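NIPSNAP domain protein (Burkholderia xenovorans, PDB 5K9F) is of unknown function but belongs to the NipSnap family and packs in the crystal as two-fold symmetric pairs that may or may not be biological. Local coordinates at the interface of chains A and B. Numbering follows the deposited sequence. Chains: chain A/B, NIPSNAP domain protein.

Contact 1: the interface of chains A and B. Residues chain A 27, 30-31, 35; chain B 106-108.
Carboxylate oxygen A:Glu31 OE1 meets carbon across this interface. Its partner is ring atom B:Phe108 CD2, at 3.7 Å. In this patch no polar atom is paired with one of the other chain, and packing holds it. It is part of a symmetric contact between two copies of a NIPSNAP domain protein. B:Phe108 follows strand 95-105 and is the main plug, with 95 Å² of its surface hidden. Its CG sits between the backbone N and the carbonyl carbon (chi1 55°), which turns the ring toward helix 23-33 of chain A. A:Leu35 and A:Tyr30 lie over one face, offset toward the rim, and A:Glu31 runs along the CD2 edge. A:Leu35 CD2 stands above the rim near the base of the ring, 3.6 Å from B:Phe108 CB and 3.7 Å from B:Phe108 CG. A:Tyr30 closes the far end. The edge atom A:Tyr30 CD2 is 3.5 Å from the ring tip, B:Phe108 CZ, and the two side chains cross at about a right angle. B:Phe108 CE1 lies in the plane of the tyrosine ring, at its edge, so the rings do not stack face to face. A:Glu31 points the opposite way to the phenylalanine, extended beyond CG. Its aliphatic part also touches the ring, with A:Glu31 CB 3.8 Å from B:Phe108 CD2. The carboxylate is turned 59° from the ring plane. Chain B backs the opposite face of the phenylalanine itself: methyl B:Ala106 CB stands 3.5 Å above the ring plane, toward the rim. That methyl also faces A:Leu27, with A:Leu27 CD2 4.3 Å from B:Ala106 CB.

Contact 2: the interface of chains A and B. Residues chain A 13, 60, 62, 101, 103; chain B 13, 49, 58, 60, 101.
Two glutamine amides, A:Gln13 and B:Gln13, meet tip to tip at the two-fold of this NipSnap family pair, their planes 30° apart. At the edge of each amide, NE2 donates to the other's OE1. The bond from A:Gln13 NE2 to B:Gln13 OE1 is 3.0 Å, lies in the carbonyl plane and uses a lone pair. The reciprocal bond matches it. Across the pair the two acceptors A:Gln13 OE1 and B:Gln13 OE1 also come within 3.0 Å, a strained contact. Each NE2 has a second acceptor in its own chain: A:Gln13 NE2 bonds A:Glu101 OE2 at 2.7 Å, nearly along the C-O axis. That bond is bent, and its acceptor lies tilted from the amide plane. It supports the amide's modelled orientation and probably helps fix its rotation. The other carboxylate oxygen of A:Glu101 faces chain B. A:Glu101 OE1 lies in the guanidinium plane of B:Arg58 and accepts hydrogen bonds from NH1 and NH2, each 2.9 Å away; the NH1 pair is also the salt bridge. Both nitrogens come from one face of the carboxylate, whose plane is 46° from the guanidinium. The bend of the arginine at chi3 (-69°) helps bring its tip there. A:Leu103 CD1 sits above the B:Tyr49 ring toward its CG/CD2 rim, 4.1 Å from B:Tyr49 CG, the two side chains crossing at about a right angle. The other branch, A:Leu103 CD2, touches B:Ile60 CD1 at 3.7 Å.

Contact 1: the interface of chains A and B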
# COMPACT_ATOMS: atom_id res chain seq x y z
N LEU A 27 -1.19 26.73 2.69
CA LEU A 27 -0.24 27.43 1.84
C LEU A 27 -0.23 28.93 2.11
O LEU A 27 0.83 29.56 2.07
CB LEU A 27 -0.54 27.16 0.36
CG LEU A 27 -0.24 25.73 -0.09
CD1 LEU A 27 -0.66 25.55 -1.54
CD2 LEU A 27 1.25 25.39 0.10
N TYR A 30 1.56 29.35 5.54
CA TYR A 30 2.99 29.11 5.37
C TYR A 30 3.67 30.27 4.65
O TYR A 30 4.73 30.75 5.09
CB TYR A 30 3.20 27.79 4.59
CG TYR A 30 4.66 27.54 4.26
CD1 TYR A 30 5.56 27.12 5.24
CD2 TYR A 30 5.15 27.74 2.97
CE1 TYR A 30 6.89 26.90 4.93
CE2 TYR A 30 6.48 27.52 2.66
CZ TYR A 30 7.34 27.09 3.64
OH TYR A 30 8.67 26.87 3.33
N GLU A 31 3.09 30.75 3.55
CA GLU A 31 3.74 31.84 2.82
C GLU A 31 3.87 33.07 3.70
O GLU A 31 4.88 33.79 3.64
CB GLU A 31 2.98 32.17 1.54
CG GLU A 31 3.70 33.22 0.69
CD GLU A 31 3.00 33.54 -0.63
OE1 GLU A 31 1.98 32.91 -0.96
OE2 GLU A 31 3.49 34.44 -1.34
N LEU A 35 7.58 30.58 5.31
CA LEU A 35 8.46 30.45 4.15
C LEU A 35 9.80 31.16 4.36
O LEU A 35 10.87 30.58 4.14
CB LEU A 35 7.77 31.01 2.90
CG LEU A 35 8.64 31.14 1.66
CD1 LEU A 35 9.17 29.79 1.20
CD2 LEU A 35 7.84 31.82 0.55
N ALA B 106 2.85 26.02 -5.76
CA ALA B 106 2.43 27.12 -4.91
C ALA B 106 2.91 28.44 -5.53
O ALA B 106 3.87 28.46 -6.30
CB ALA B 106 2.99 26.94 -3.50
N PRO B 107 2.25 29.55 -5.20
CA PRO B 107 2.62 30.84 -5.82
C PRO B 107 4.08 31.23 -5.60
O PRO B 107 4.67 31.90 -6.46
CB PRO B 107 1.67 31.83 -5.15
CG PRO B 107 0.48 31.01 -4.76
CD PRO B 107 1.01 29.64 -4.42
N PHE B 108 4.66 30.85 -4.48
CA PHE B 108 6.02 31.20 -4.10
C PHE B 108 7.05 30.16 -4.55
O PHE B 108 8.25 30.33 -4.26
CB PHE B 108 6.10 31.36 -2.58
CG PHE B 108 5.61 30.16 -1.83
CD1 PHE B 108 6.46 29.08 -1.61
CD2 PHE B 108 4.30 30.08 -1.38
CE1 PHE B 108 6.01 27.94 -0.95
CE2 PHE B 108 3.85 28.95 -0.71
CZ PHE B 108 4.70 27.88 -0.50

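Contact 2: the interface of chains A and B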
# COMPACT_ATOMS: atom_id res chain seq x y z
N GLN A 13 12.76 15.07 -0.81
CA GLN A 13 11.37 15.27 -1.23
C GLN A 13 10.48 14.91 -0.05
O GLN A 13 10.41 13.74 0.35
CB GLN A 13 10.99 14.45 -2.46
CG GLN A 13 9.53 14.75 -2.86
CD GLN A 13 9.13 14.21 -4.22
OE1 GLN A 13 8.20 14.72 -4.84
NE2 GLN A 13 9.80 13.16 -4.68
N ILE A 60 3.87 18.91 -1.36
CA ILE A 60 5.10 18.21 -1.70
C ILE A 60 6.19 19.25 -1.87
O ILE A 60 6.02 20.22 -2.62
CB ILE A 60 4.91 17.40 -2.99
CG1 ILE A 60 3.86 16.30 -2.76
CG2 ILE A 60 6.22 16.78 -3.44
CD1 ILE A 60 3.44 15.64 -4.05
N LEU A 62 10.52 20.01 -2.36
CA LEU A 62 11.85 19.52 -2.67
C LEU A 62 12.87 20.56 -2.22
O LEU A 62 12.74 21.74 -2.53
CB LEU A 62 12.02 19.23 -4.16
CG LEU A 62 11.31 17.95 -4.62
CD1 LEU A 62 9.85 18.22 -4.96
CD2 LEU A 62 12.04 17.34 -5.81
N GLU A 101 11.90 11.43 1.59
CA GLU A 101 12.82 10.52 0.91
C GLU A 101 14.02 11.32 0.43
O GLU A 101 13.92 12.53 0.21
CB GLU A 101 12.14 9.83 -0.28
CG GLU A 101 11.72 10.81 -1.39
CD GLU A 101 10.90 10.17 -2.50
OE1 GLU A 101 10.63 8.96 -2.42
OE2 GLU A 101 10.52 10.88 -3.44
N LEU A 103 16.99 11.77 -2.50
CA LEU A 103 17.20 11.55 -3.93
C LEU A 103 18.55 12.11 -4.36
O LEU A 103 19.05 13.07 -3.77
CB LEU A 103 16.12 12.25 -4.75
CG LEU A 103 14.66 11.95 -4.38
CD1 LEU A 103 13.71 12.82 -5.23
CD2 LEU A 103 14.33 10.46 -4.55
N GLN B 13 5.15 14.65 -12.22
CA GLN B 13 6.19 13.87 -11.55
C GLN B 13 5.99 12.41 -11.93
O GLN B 13 4.98 11.80 -11.55
CB GLN B 13 6.18 14.03 -10.02
CG GLN B 13 7.32 13.21 -9.40
CD GLN B 13 7.58 13.52 -7.93
OE1 GLN B 13 8.68 13.29 -7.44
NE2 GLN B 13 6.57 13.99 -7.23
N TYR B 49 16.10 12.32 -11.13
CA TYR B 49 16.74 11.80 -9.92
C TYR B 49 16.69 10.28 -9.88
O TYR B 49 15.87 9.64 -10.56
CB TYR B 49 16.04 12.31 -8.65
CG TYR B 49 15.83 13.80 -8.59
CD1 TYR B 49 16.88 14.65 -8.23
CD2 TYR B 49 14.59 14.36 -8.88
CE1 TYR B 49 16.68 16.02 -8.16
CE2 TYR B 49 14.39 15.72 -8.81
CZ TYR B 49 15.43 16.54 -8.45
OH TYR B 49 15.25 17.92 -8.38
N ARG B 58 14.45 3.36 -8.22
CA ARG B 58 13.50 4.27 -8.82
C ARG B 58 14.22 5.38 -9.54
O ARG B 58 15.23 5.90 -9.04
CB ARG B 58 12.59 4.92 -7.78
CG ARG B 58 11.54 4.02 -7.19
CD ARG B 58 10.70 4.82 -6.20
NE ARG B 58 11.46 5.18 -5.00
CZ ARG B 58 11.23 6.25 -4.25
NH1 ARG B 58 10.25 7.10 -4.55
NH2 ARG B 58 11.98 6.46 -3.16
N ILE B 60 13.05 9.17 -10.96
CA ILE B 60 11.98 10.12 -10.72
C ILE B 60 12.25 11.35 -11.55
O ILE B 60 13.35 11.92 -11.47
CB ILE B 60 11.88 10.46 -9.22
CG1 ILE B 60 11.51 9.21 -8.43
CG2 ILE B 60 10.86 11.55 -8.99
CD1 ILE B 60 11.66 9.42 -6.93
N GLU B 101 1.97 11.59 -11.68
CA GLU B 101 1.02 12.43 -10.97
C GLU B 101 1.16 13.86 -11.47
O GLU B 101 2.22 14.26 -11.95
CB GLU B 101 1.24 12.38 -9.45
CG GLU B 101 2.60 12.96 -9.04
CD GLU B 101 2.92 12.76 -7.55
OE1 GLU B 101 2.10 12.16 -6.84
OE2 GLU B 101 3.99 13.20 -7.12

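Contact 1 and contact 2 lie about 19 Å apart, measured between the centres of their C-alpha atoms, and share no residue. Contact 2 joins strands 10-18, 45-51, 58-65 and 95-105 of the two chains. Contact 1 uses helices 23-33 and 35-42 of chain A and the segment just after strand 95-105 of chain B. Strand 95-105 serves contact 2 and the residues directly after it serve contact 1, so one continuous stretch of chain supplies both. Contact 1 recurs with the chains exchanged, so each chain both gives and receives a tail. The deposited assembly holds eight copies, and this pair may not be the biological unit.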